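Local coordinates for N-acetylglucosamine-specific lectin (Saxidomus purpuratus, PDB 6A7T), which probably binds N-acetylated sugars such as N-acetylglucosamine through a C-type lectin domain that recognises carbohydrate without calcium, at residues 33-38 with 72-77; 42-47 with 86-91; 99-104 with 120-125; 126-131 with 136-141. All blocks are in the same frame, centred on the assembly; numbering follows the deposited sequence.

Contact 1 of 4, residues 33-38 with 72-77; sequences KFFGGS and DDFIRG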
# COMPACT_ATOMS: atom_id res chain seq x y z
N LYS B 33 -19.98 11.67 3.08
CA LYS B 33 -20.09 10.58 4.01
C LYS B 33 -18.70 10.24 4.56
O LYS B 33 -17.75 10.18 3.81
CB LYS B 33 -20.67 9.36 3.30
CG LYS B 33 -22.02 9.58 2.63
CD LYS B 33 -22.46 8.37 1.90
CE LYS B 33 -23.77 8.55 1.18
NZ LYS B 33 -24.87 8.78 2.14
N PHE B 34 -18.62 9.98 5.87
CA PHE B 34 -17.41 9.57 6.53
C PHE B 34 -17.30 8.04 6.61
O PHE B 34 -18.22 7.36 7.03
CB PHE B 34 -17.36 10.13 7.96
CG PHE B 34 -16.06 9.85 8.66
CD1 PHE B 34 -14.88 10.42 8.19
CD2 PHE B 34 -15.99 8.95 9.71
CE1 PHE B 34 -13.66 10.13 8.79
CE2 PHE B 34 -14.77 8.64 10.30
CZ PHE B 34 -13.61 9.24 9.84
N PHE B 35 -16.12 7.52 6.27
CA PHE B 35 -15.76 6.11 6.53
C PHE B 35 -14.24 5.99 6.59
O PHE B 35 -13.52 6.44 5.69
CB PHE B 35 -16.33 5.15 5.49
CG PHE B 35 -15.90 3.72 5.70
CD1 PHE B 35 -16.61 2.88 6.55
CD2 PHE B 35 -14.71 3.26 5.15
CE1 PHE B 35 -16.18 1.58 6.78
CE2 PHE B 35 -14.28 1.96 5.39
CZ PHE B 35 -15.00 1.13 6.22
N GLY B 36 -13.71 5.30 7.62
CA GLY B 36 -12.30 4.89 7.64
C GLY B 36 -11.30 5.99 7.30
O GLY B 36 -10.36 5.83 6.48
N GLY B 37 -11.47 7.16 7.93
CA GLY B 37 -10.51 8.25 7.81
C GLY B 37 -10.61 9.03 6.49
O GLY B 37 -9.72 9.79 6.15
N SER B 38 -11.67 8.77 5.72
CA SER B 38 -11.91 9.45 4.47
C SER B 38 -13.33 10.02 4.43
O SER B 38 -14.27 9.54 5.05
CB SER B 38 -11.72 8.53 3.27
OG SER B 38 -10.34 8.33 2.98
N ASP B 72 -13.75 -0.99 0.10
CA ASP B 72 -14.51 -1.59 -0.99
C ASP B 72 -15.90 -1.97 -0.47
O ASP B 72 -16.90 -1.70 -1.12
CB ASP B 72 -13.80 -2.83 -1.54
CG ASP B 72 -14.54 -3.52 -2.68
OD1 ASP B 72 -14.54 -2.96 -3.76
OD2 ASP B 72 -15.00 -4.66 -2.47
N ASP B 73 -15.96 -2.57 0.73
CA ASP B 73 -17.28 -2.97 1.30
C ASP B 73 -18.17 -1.76 1.63
O ASP B 73 -19.39 -1.81 1.34
CB ASP B 73 -17.08 -3.83 2.54
CG ASP B 73 -16.60 -5.24 2.24
OD1 ASP B 73 -16.72 -5.69 1.09
OD2 ASP B 73 -16.08 -5.86 3.17
N PHE B 74 -17.59 -0.70 2.20
CA PHE B 74 -18.31 0.50 2.50
C PHE B 74 -18.92 1.05 1.21
O PHE B 74 -20.05 1.49 1.18
CB PHE B 74 -17.42 1.57 3.14
CG PHE B 74 -17.98 2.97 3.09
CD1 PHE B 74 -19.03 3.35 3.92
CD2 PHE B 74 -17.53 3.88 2.14
CE1 PHE B 74 -19.58 4.62 3.86
CE2 PHE B 74 -18.08 5.15 2.08
CZ PHE B 74 -19.09 5.53 2.94
N ILE B 75 -18.13 1.08 0.14
CA ILE B 75 -18.62 1.69 -1.12
C ILE B 75 -19.80 0.83 -1.61
O ILE B 75 -20.88 1.33 -2.01
CB ILE B 75 -17.48 1.82 -2.15
CG1 ILE B 75 -16.50 2.92 -1.74
CG2 ILE B 75 -18.02 2.00 -3.57
CD1 ILE B 75 -15.17 2.87 -2.45
N ARG B 76 -19.60 -0.49 -1.64
CA ARG B 76 -20.66 -1.43 -2.10
C ARG B 76 -21.95 -1.23 -1.30
O ARG B 76 -23.06 -1.26 -1.86
CB ARG B 76 -20.17 -2.87 -2.02
CG ARG B 76 -21.15 -3.89 -2.58
CD ARG B 76 -20.61 -5.27 -2.88
NE ARG B 76 -19.41 -5.26 -3.69
CZ ARG B 76 -18.17 -5.25 -3.21
NH1 ARG B 76 -17.92 -5.36 -1.90
NH2 ARG B 76 -17.20 -5.08 -4.07
N GLY B 77 -21.81 -1.03 0.01
CA GLY B 77 -22.98 -0.74 0.88
C GLY B 77 -23.79 0.46 0.40
O GLY B 77 -25.03 0.40 0.32
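Phe35 and Phe74 pack methylene over ring, twice over: CB of each residue sits over the middle of the other's ring. Phe35 CB lies 3.5 Å from the centroid of the Phe74 ring, almost on its normal, and Phe74 CB repeats the arrangement over Phe35 at the same distance. The two side chains run past each other in opposite directions, with planes 12° from parallel, so that the rings barely overlap and their centroids are 4.7 Å apart. The pair is held face to methylene by two CH-pi contacts, and CG meets CG at 3.4 Å. In both residues CG is anti to the backbone N (chi1 176° in Phe35, 162° in Phe74), which lays each ring across the gap between strand and helix. Lys33 adds its CB at the edge of the Phe74 ring, 4.2 Å from CZ, before the rest of its chain leads away.

On the helix side, Arg76 is tied to the acids one turn back, its NH2 reaching Asp72 OD2 at 2.8 Å and its NH1 facing Asp73. Tyr40 and Phe42 of the adjoining strand 38-47 also touch Phe74, and Glu71, a ligand of the bound calcium ion, lies close to Phe35. The contact joins helix 69-80 to the edge strand 33-35 of the sheet that also holds 38-47 and 149-155, a helix-on-sheet packing belonging to the C-type lectin fold.

Contact 2 of 4, residues 42-47 with 86-91; sequences FDEGSR and HYYWIG
Tyr88 meets Glu44 through a short hydrogen bond, its OH giving the proton to OE2 at 2.7 Å. The carboxylate oxygen arrives at the edge of the phenol ring, near its plane, and is met on its syn side, while the carboxylate itself stands almost upright to the ring at 83°. A bend in the Glu44 chain (chi2 -76°) brings the acid back to this position. The ring of Tyr88 is the packed part of the contact: it is buried, with Leu79 of helix 69-80 and Pro150 of strand 149-155 against it. Glu44 is the solvent side, an exposed residue whose OE1 forms a salt bridge with Lys85.

The two segments belong to different sheets of the C-type lectin domain, strand 38-47 to the one that also holds 33-35 and 149-155, strand 87-95 to the second. Side chains bridge the gap between the backbones, for Arg47 CA and Trp89 CA, the nearest such pair, are still 9.0 Å apart.

The second bridge is looser in its bonding although Trp89 is buried. NE1 approaches Arg47 O at 3.1 Å with a bent angle of 134°, a weak bond, and has another weak acceptor in Thr147 O. Arg47 turns its guanidinium back along its own strand, beside Phe55, and grips Asp43 OD2 with NH1 and NH2 together. The same oxygen accepts from Gly45 N at 2.9 Å, closing an Asx turn.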
# COMPACT_ATOMS: atom_id res chain seq x y z
N PHE B 42 -20.72 10.84 -3.26
CA PHE B 42 -21.34 10.00 -4.27
C PHE B 42 -22.12 10.96 -5.17
O PHE B 42 -23.30 11.22 -4.90
CB PHE B 42 -22.14 8.86 -3.64
CG PHE B 42 -21.31 7.83 -2.91
CD1 PHE B 42 -20.80 8.11 -1.64
CD2 PHE B 42 -21.01 6.61 -3.49
CE1 PHE B 42 -20.02 7.18 -0.97
CE2 PHE B 42 -20.24 5.67 -2.81
CZ PHE B 42 -19.72 5.97 -1.57
N ASP B 43 -21.45 11.50 -6.18
CA ASP B 43 -22.04 12.60 -6.96
C ASP B 43 -22.83 12.04 -8.14
O ASP B 43 -22.36 11.29 -8.93
CB ASP B 43 -21.02 13.62 -7.43
CG ASP B 43 -21.70 14.86 -7.97
OD1 ASP B 43 -22.10 15.72 -7.15
OD2 ASP B 43 -21.86 14.92 -9.19
N GLU B 44 -24.06 12.54 -8.30
CA GLU B 44 -24.98 12.04 -9.33
C GLU B 44 -25.02 12.91 -10.59
O GLU B 44 -25.89 12.73 -11.48
CB GLU B 44 -26.39 11.89 -8.73
CG GLU B 44 -26.43 10.93 -7.57
CD GLU B 44 -26.36 9.46 -7.92
OE1 GLU B 44 -26.55 9.16 -9.11
OE2 GLU B 44 -26.16 8.61 -6.99
N GLY B 45 -24.10 13.86 -10.74
CA GLY B 45 -23.98 14.56 -11.97
C GLY B 45 -23.51 13.64 -13.07
O GLY B 45 -23.03 12.52 -12.83
N SER B 46 -23.57 14.13 -14.31
CA SER B 46 -23.44 13.29 -15.46
C SER B 46 -22.22 13.73 -16.25
O SER B 46 -22.26 14.74 -16.97
CB SER B 46 -24.71 13.38 -16.31
OG SER B 46 -24.66 12.39 -17.31
N ARG B 47 -21.10 13.03 -16.01
CA ARG B 47 -19.83 13.40 -16.59
C ARG B 47 -19.13 12.15 -17.16
O ARG B 47 -19.28 11.00 -16.73
CB ARG B 47 -18.95 14.12 -15.55
CG ARG B 47 -19.65 15.22 -14.77
CD ARG B 47 -18.86 15.85 -13.67
NE ARG B 47 -19.65 16.57 -12.68
CZ ARG B 47 -20.31 16.04 -11.68
NH1 ARG B 47 -20.32 14.72 -11.48
NH2 ARG B 47 -20.98 16.84 -10.86
N HIS B 86 -26.26 2.15 -12.20
CA HIS B 86 -25.59 0.85 -12.21
C HIS B 86 -24.07 0.95 -12.46
O HIS B 86 -23.41 -0.09 -12.52
CB HIS B 86 -26.21 -0.10 -13.24
CG HIS B 86 -26.13 0.42 -14.63
ND1 HIS B 86 -26.92 1.48 -15.06
CD2 HIS B 86 -25.35 0.07 -15.69
CE1 HIS B 86 -26.61 1.76 -16.31
NE2 HIS B 86 -25.67 0.89 -16.73
N TYR B 87 -23.52 2.15 -12.53
CA TYR B 87 -22.01 2.33 -12.59
C TYR B 87 -21.65 3.72 -12.07
O TYR B 87 -22.36 4.67 -12.31
CB TYR B 87 -21.41 2.12 -13.99
CG TYR B 87 -21.83 3.10 -15.05
CD1 TYR B 87 -23.01 2.88 -15.72
CD2 TYR B 87 -21.06 4.20 -15.39
CE1 TYR B 87 -23.43 3.74 -16.71
CE2 TYR B 87 -21.47 5.06 -16.40
CZ TYR B 87 -22.67 4.83 -17.05
OH TYR B 87 -23.17 5.66 -18.03
N TYR B 88 -20.45 3.82 -11.43
CA TYR B 88 -19.88 5.07 -10.90
C TYR B 88 -18.37 5.09 -11.23
O TYR B 88 -17.70 4.10 -10.98
CB TYR B 88 -20.04 5.18 -9.39
CG TYR B 88 -21.44 5.41 -8.88
CD1 TYR B 88 -22.38 4.40 -8.95
CD2 TYR B 88 -21.79 6.63 -8.33
CE1 TYR B 88 -23.66 4.57 -8.43
CE2 TYR B 88 -23.11 6.84 -7.90
CZ TYR B 88 -24.01 5.80 -7.89
OH TYR B 88 -25.27 6.05 -7.43
N TRP B 89 -17.90 6.19 -11.79
CA TRP B 89 -16.46 6.37 -12.05
C TRP B 89 -15.66 6.42 -10.74
O TRP B 89 -16.05 7.06 -9.76
CB TRP B 89 -16.21 7.60 -12.92
CG TRP B 89 -16.90 7.59 -14.25
CD1 TRP B 89 -17.76 8.54 -14.74
CD2 TRP B 89 -16.80 6.58 -15.27
NE1 TRP B 89 -18.20 8.19 -15.99
CE2 TRP B 89 -17.68 6.96 -16.31
CE3 TRP B 89 -16.13 5.36 -15.40
CZ2 TRP B 89 -17.79 6.22 -17.49
CZ3 TRP B 89 -16.28 4.60 -16.54
CH2 TRP B 89 -17.09 5.05 -17.59
N ILE B 90 -14.48 5.79 -10.81
CA ILE B 90 -13.48 5.81 -9.71
C ILE B 90 -12.09 6.19 -10.26
O ILE B 90 -11.86 6.29 -11.43
CB ILE B 90 -13.49 4.47 -8.97
CG1 ILE B 90 -12.99 3.30 -9.81
CG2 ILE B 90 -14.90 4.17 -8.39
CD1 ILE B 90 -12.80 2.02 -8.99
N GLY B 91 -11.13 6.34 -9.33
CA GLY B 91 -9.89 7.03 -9.65
C GLY B 91 -8.80 6.11 -10.18
O GLY B 91 -7.63 6.20 -9.68

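Contact 3 of 4, residues 99-104 with 120-125; sequences NDYRWI and DNNKGC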
# COMPACT_ATOMS: atom_id res chain seq x y z
N ASN B 99 2.36 1.33 -18.06
CA ASN B 99 1.97 0.13 -18.81
C ASN B 99 1.14 -0.77 -17.90
O ASN B 99 1.28 -2.02 -17.89
CB ASN B 99 3.16 -0.62 -19.43
CG ASN B 99 2.76 -1.71 -20.43
OD1 ASN B 99 1.79 -1.58 -21.18
ND2 ASN B 99 3.52 -2.79 -20.47
N ASP B 100 0.22 -0.14 -17.15
CA ASP B 100 -0.70 -0.90 -16.31
C ASP B 100 -1.90 -0.05 -15.89
O ASP B 100 -1.97 1.16 -16.14
CB ASP B 100 -0.02 -1.52 -15.09
CG ASP B 100 0.51 -0.58 -14.01
OD1 ASP B 100 0.06 0.59 -13.91
OD2 ASP B 100 1.41 -1.03 -13.26
N TYR B 101 -2.83 -0.73 -15.23
CA TYR B 101 -3.92 -0.07 -14.48
C TYR B 101 -3.49 0.18 -13.04
O TYR B 101 -3.07 -0.72 -12.39
CB TYR B 101 -5.17 -0.95 -14.44
CG TYR B 101 -5.97 -1.04 -15.71
CD1 TYR B 101 -6.62 0.06 -16.25
CD2 TYR B 101 -6.14 -2.27 -16.34
CE1 TYR B 101 -7.38 -0.05 -17.41
CE2 TYR B 101 -6.90 -2.39 -17.49
CZ TYR B 101 -7.57 -1.29 -18.01
OH TYR B 101 -8.29 -1.35 -19.18
N ARG B 102 -3.61 1.43 -12.61
CA ARG B 102 -3.38 1.77 -11.22
C ARG B 102 -4.15 3.05 -10.89
O ARG B 102 -4.84 3.66 -11.76
CB ARG B 102 -1.86 1.84 -11.02
CG ARG B 102 -1.20 2.98 -11.79
CD ARG B 102 0.27 3.12 -11.49
NE ARG B 102 1.02 1.89 -11.70
CZ ARG B 102 2.23 1.68 -11.20
NH1 ARG B 102 2.72 2.53 -10.31
NH2 ARG B 102 2.94 0.62 -11.58
N TRP B 103 -4.02 3.51 -9.65
CA TRP B 103 -4.69 4.66 -9.19
C TRP B 103 -4.07 5.90 -9.82
O TRP B 103 -2.91 5.88 -10.19
CB TRP B 103 -4.70 4.76 -7.66
CG TRP B 103 -5.29 3.54 -7.02
CD1 TRP B 103 -4.65 2.64 -6.21
CD2 TRP B 103 -6.65 3.08 -7.10
NE1 TRP B 103 -5.51 1.65 -5.80
CE2 TRP B 103 -6.75 1.90 -6.35
CE3 TRP B 103 -7.79 3.55 -7.76
CZ2 TRP B 103 -7.92 1.15 -6.24
CZ3 TRP B 103 -8.95 2.83 -7.63
CH2 TRP B 103 -9.02 1.65 -6.91
N ILE B 104 -4.85 6.98 -9.91
CA ILE B 104 -4.46 8.17 -10.65
C ILE B 104 -3.35 8.95 -9.94
O ILE B 104 -2.70 9.82 -10.59
CB ILE B 104 -5.68 9.04 -10.97
CG1 ILE B 104 -6.44 9.45 -9.71
CG2 ILE B 104 -6.58 8.32 -11.97
CD1 ILE B 104 -7.49 10.50 -9.94
N ASP B 120 -11.14 -6.30 -19.04
CA ASP B 120 -11.09 -6.57 -20.50
C ASP B 120 -9.75 -6.17 -21.13
O ASP B 120 -9.44 -6.62 -22.24
CB ASP B 120 -12.25 -5.87 -21.17
CG ASP B 120 -13.55 -6.57 -20.83
OD1 ASP B 120 -13.69 -7.76 -21.21
OD2 ASP B 120 -14.40 -5.94 -20.16
N ASN B 121 -8.99 -5.30 -20.44
CA ASN B 121 -7.67 -4.80 -20.91
C ASN B 121 -7.88 -3.97 -22.17
O ASN B 121 -7.32 -4.24 -23.24
CB ASN B 121 -6.64 -5.93 -21.06
CG ASN B 121 -6.27 -6.50 -19.71
OD1 ASN B 121 -6.32 -7.69 -19.47
ND2 ASN B 121 -5.91 -5.61 -18.80
N ASN B 122 -8.69 -2.92 -22.01
CA ASN B 122 -9.10 -2.11 -23.11
C ASN B 122 -8.40 -0.75 -23.00
O ASN B 122 -8.76 0.22 -23.66
CB ASN B 122 -10.64 -2.11 -23.17
CG ASN B 122 -11.30 -1.59 -21.89
OD1 ASN B 122 -10.63 -1.00 -21.04
ND2 ASN B 122 -12.61 -1.72 -21.81
N LYS B 123 -7.36 -0.69 -22.13
CA LYS B 123 -6.66 0.54 -21.86
C LYS B 123 -7.64 1.67 -21.50
O LYS B 123 -7.48 2.84 -21.88
CB LYS B 123 -5.79 0.92 -23.06
CG LYS B 123 -4.74 -0.13 -23.35
CD LYS B 123 -3.57 0.32 -24.16
CE LYS B 123 -2.48 -0.74 -24.23
NZ LYS B 123 -1.24 -0.18 -24.83
N GLY B 124 -8.60 1.32 -20.66
CA GLY B 124 -9.63 2.26 -20.37
C GLY B 124 -9.56 2.89 -18.98
O GLY B 124 -8.50 3.03 -18.36
N CYS B 125 -10.75 3.27 -18.50
CA CYS B 125 -10.95 3.92 -17.20
C CYS B 125 -11.86 3.05 -16.34
O CYS B 125 -12.68 2.34 -16.86
CB CYS B 125 -11.56 5.32 -17.35
SG CYS B 125 -10.45 6.51 -18.15
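The Tyr101 ring meets the loop 120-125 with its edge. Near the ring plane lie Gly124 O, 3.4 Å from CE1, and on the CE2 side Asn121 ND2, at 3.6 Å from that carbon. The amide of Asn121 is turned only 24° from the ring plane, whereas the amide of Asn122 stands steeply at 72°, with its OD1 near the ring plane, 3.0 Å from Tyr101 OH. Trp94 and Trp114 both meet this ring in edge-to-face pairs, so the tyrosine is set among aromatic neighbours.

What the edge delivers is a hydroxyl at the focus of a bend in the loop. Gly124 N donates to Tyr101 OH almost straight, at 3.1 Å and 169°, and Asn122 N adds a longer bond of 3.3 Å. Tyr101 CG is anti to the carbonyl carbon, and from there the long phenol carries its oxygen from the strand to the loop. The OH also makes a weak hydrogen bond with Asp140 OD2, so this buried oxygen gathers several polar partners.

Asp140 also draws the loop in: its carboxylate accepts from the backbone N of Asp120 and Asn121, and its carbonyl from Asn122 ND2. Further along strand 100-103, Arg102 holds Asp100 side-on, NE to OD1 at 2.7 Å and NH2 to OD2 at 2.8 Å. The loop runs to Cys125, disulfide-bonded to Cys144. Asp120 and Asp140 are ligands of a second calcium seen in this protein but not bound here; the loop held by Tyr101 forms part of the long-loop region that carries the C-type lectin sugar site.

Contact 4 of 4, residues 126-131 with 136-141; sequences LDYLNY and WQWNDH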
# COMPACT_ATOMS: atom_id res chain seq x y z
N LEU B 126 -11.68 3.11 -15.02
CA LEU B 126 -12.40 2.21 -14.12
C LEU B 126 -13.66 2.88 -13.53
O LEU B 126 -13.72 4.09 -13.28
CB LEU B 126 -11.49 1.76 -12.97
CG LEU B 126 -10.66 0.50 -13.26
CD1 LEU B 126 -9.57 0.85 -14.26
CD2 LEU B 126 -10.11 -0.15 -11.98
N ASP B 127 -14.65 2.03 -13.31
CA ASP B 127 -15.87 2.28 -12.53
C ASP B 127 -16.12 1.13 -11.57
O ASP B 127 -15.43 0.08 -11.59
CB ASP B 127 -17.11 2.43 -13.44
CG ASP B 127 -17.39 1.24 -14.34
OD1 ASP B 127 -17.09 0.10 -13.94
OD2 ASP B 127 -18.10 1.48 -15.39
N TYR B 128 -17.04 1.33 -10.63
CA TYR B 128 -17.76 0.24 -10.00
C TYR B 128 -18.99 -0.03 -10.89
O TYR B 128 -19.60 0.93 -11.37
CB TYR B 128 -18.27 0.57 -8.59
CG TYR B 128 -17.27 0.29 -7.52
CD1 TYR B 128 -17.24 -0.93 -6.89
CD2 TYR B 128 -16.39 1.27 -7.10
CE1 TYR B 128 -16.29 -1.23 -5.92
CE2 TYR B 128 -15.44 0.99 -6.14
CZ TYR B 128 -15.41 -0.24 -5.53
OH TYR B 128 -14.44 -0.53 -4.59
N LEU B 129 -19.23 -1.29 -11.20
CA LEU B 129 -20.34 -1.67 -12.11
C LEU B 129 -21.25 -2.66 -11.40
O LEU B 129 -20.79 -3.52 -10.64
CB LEU B 129 -19.72 -2.30 -13.37
CG LEU B 129 -20.70 -2.97 -14.34
CD1 LEU B 129 -21.62 -1.94 -14.93
CD2 LEU B 129 -19.91 -3.68 -15.42
N ASN B 130 -22.55 -2.59 -11.71
CA ASN B 130 -23.50 -3.60 -11.28
C ASN B 130 -24.19 -4.15 -12.54
O ASN B 130 -25.08 -3.52 -13.11
CB ASN B 130 -24.51 -3.03 -10.30
CG ASN B 130 -25.50 -4.04 -9.76
OD1 ASN B 130 -25.13 -5.18 -9.47
ND2 ASN B 130 -26.73 -3.60 -9.52
N TYR B 131 -23.74 -5.33 -12.97
CA TYR B 131 -24.26 -5.99 -14.15
C TYR B 131 -23.85 -7.46 -14.12
O TYR B 131 -22.65 -7.78 -14.18
CB TYR B 131 -23.76 -5.34 -15.44
CG TYR B 131 -24.22 -6.04 -16.69
CD1 TYR B 131 -25.55 -6.09 -17.03
CD2 TYR B 131 -23.30 -6.64 -17.53
CE1 TYR B 131 -25.96 -6.75 -18.18
CE2 TYR B 131 -23.70 -7.27 -18.69
CZ TYR B 131 -25.03 -7.36 -19.01
OH TYR B 131 -25.43 -8.00 -20.17
N TRP B 136 -21.37 -4.88 -8.15
CA TRP B 136 -20.71 -3.70 -7.62
C TRP B 136 -19.22 -4.03 -7.40
O TRP B 136 -18.68 -3.96 -6.28
CB TRP B 136 -21.42 -3.19 -6.37
CG TRP B 136 -22.74 -2.53 -6.65
CD1 TRP B 136 -23.98 -2.84 -6.16
CD2 TRP B 136 -22.94 -1.40 -7.52
NE1 TRP B 136 -24.93 -2.02 -6.69
CE2 TRP B 136 -24.32 -1.11 -7.51
CE3 TRP B 136 -22.11 -0.61 -8.31
CZ2 TRP B 136 -24.86 -0.05 -8.26
CZ3 TRP B 136 -22.64 0.41 -9.06
CH2 TRP B 136 -24.00 0.70 -9.02
N GLN B 137 -18.55 -4.35 -8.50
CA GLN B 137 -17.09 -4.56 -8.56
C GLN B 137 -16.50 -3.76 -9.71
O GLN B 137 -17.25 -3.14 -10.54
CB GLN B 137 -16.82 -6.07 -8.69
CG GLN B 137 -17.29 -6.81 -7.47
CD GLN B 137 -17.33 -8.30 -7.73
OE1 GLN B 137 -18.16 -8.80 -8.51
NE2 GLN B 137 -16.41 -8.99 -7.08
N TRP B 138 -15.18 -3.80 -9.87
CA TRP B 138 -14.54 -2.88 -10.84
C TRP B 138 -14.72 -3.41 -12.26
O TRP B 138 -14.55 -4.59 -12.50
CB TRP B 138 -13.04 -2.68 -10.62
CG TRP B 138 -12.68 -2.21 -9.25
CD1 TRP B 138 -13.49 -1.74 -8.25
CD2 TRP B 138 -11.34 -2.26 -8.71
NE1 TRP B 138 -12.74 -1.51 -7.12
CE2 TRP B 138 -11.42 -1.81 -7.38
CE3 TRP B 138 -10.11 -2.68 -9.24
CZ2 TRP B 138 -10.30 -1.73 -6.56
CZ3 TRP B 138 -9.00 -2.60 -8.42
CH2 TRP B 138 -9.09 -2.08 -7.12
N ASN B 139 -14.85 -2.48 -13.18
CA ASN B 139 -14.78 -2.70 -14.61
C ASN B 139 -13.94 -1.63 -15.29
O ASN B 139 -13.87 -0.49 -14.80
CB ASN B 139 -16.18 -2.72 -15.27
CG ASN B 139 -16.13 -3.13 -16.73
OD1 ASN B 139 -15.33 -3.99 -17.14
ND2 ASN B 139 -17.06 -2.54 -17.49
N ASP B 140 -13.36 -1.97 -16.45
CA ASP B 140 -12.65 -1.06 -17.27
C ASP B 140 -13.51 -0.71 -18.49
O ASP B 140 -14.00 -1.55 -19.18
CB ASP B 140 -11.28 -1.57 -17.75
CG ASP B 140 -11.21 -2.94 -18.37
OD1 ASP B 140 -12.14 -3.77 -18.16
OD2 ASP B 140 -10.14 -3.19 -19.03
N HIS B 141 -13.60 0.58 -18.75
CA HIS B 141 -14.41 1.10 -19.88
C HIS B 141 -13.51 1.89 -20.84
O HIS B 141 -12.80 2.78 -20.41
CB HIS B 141 -15.51 1.99 -19.32
CG HIS B 141 -16.48 2.44 -20.36
ND1 HIS B 141 -17.33 1.57 -20.97
CD2 HIS B 141 -16.73 3.66 -20.87
CE1 HIS B 141 -18.06 2.24 -21.84
NE2 HIS B 141 -17.74 3.52 -21.80
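Asp127 and Leu129 pair with Asn139 and Gln137 in a beta hairpin, the antiparallel ladder at the margin of the second sheet of the C-type lectin domain. Its backbone bonds come in two reciprocal pairs. Leu129 N to Gln137 O is the shortest at 2.8 Å, and Asp127 N to Asn139 O measures 3.0 Å. Near the turn, Trp136 and Gln137 both face Leu129 in a G1 beta bulge. Between the bonded pairs, CA-H...O contacts fill in, as from Trp138 CA to Asp127 O at 3.2 Å.

Side-chain packing is split between the two faces of the hairpin. On the face of Asp127 and Leu129, Asn139 lies alongside both: CB comes 3.2 Å from Asp127 OD1, and ND2 meets Leu129 CD2. Asn139 and His141 belong to the sugar site observed in this protein, and Lys118 lies against Asn139.

Aromatic contacts dominate the face of Tyr128 and Trp138. The indole edge points at the tyrosine face in a T-shaped pair, planes 89° apart, while Leu126 CD2 packs against Trp138 CE3. Asn130 CB sits over the six-membered ring of Trp136, 3.5 Å from its centroid, while the Asn130 amide, 22° from the indole plane, lies stacked toward NE1. The Tyr128 hydroxyl has one partner from helix 69-80 and one from the hairpin: Asp72 OD1 hydrogen-bonds to it, and Trp138 NE1 donates in its own ring plane at 3.2 Å and 164°.

From the N terminus, strand 33-35 opens contact 1 and strand 38-47 begins contact 2 before helix 69-80 closes the first; strand 87-95 then closes the second, so the two cross along the chain, and Phe42 touches both Lys33 and Phe74. Contacts 3 and 4 follow in series, contact 3 closing the long loop after strand 100-103 and contact 4 the short hairpin. The second sheet unites contacts 2, 3 and 4, with strands 87-95 and 125-131 side by side in it. Asp72 and Arg76 bind contact 1 to contact 4, and Tyr101 and Asp140 link contact 3 to contact 4, whereas contacts 1 and 3 lie about 23 Å apart between centres.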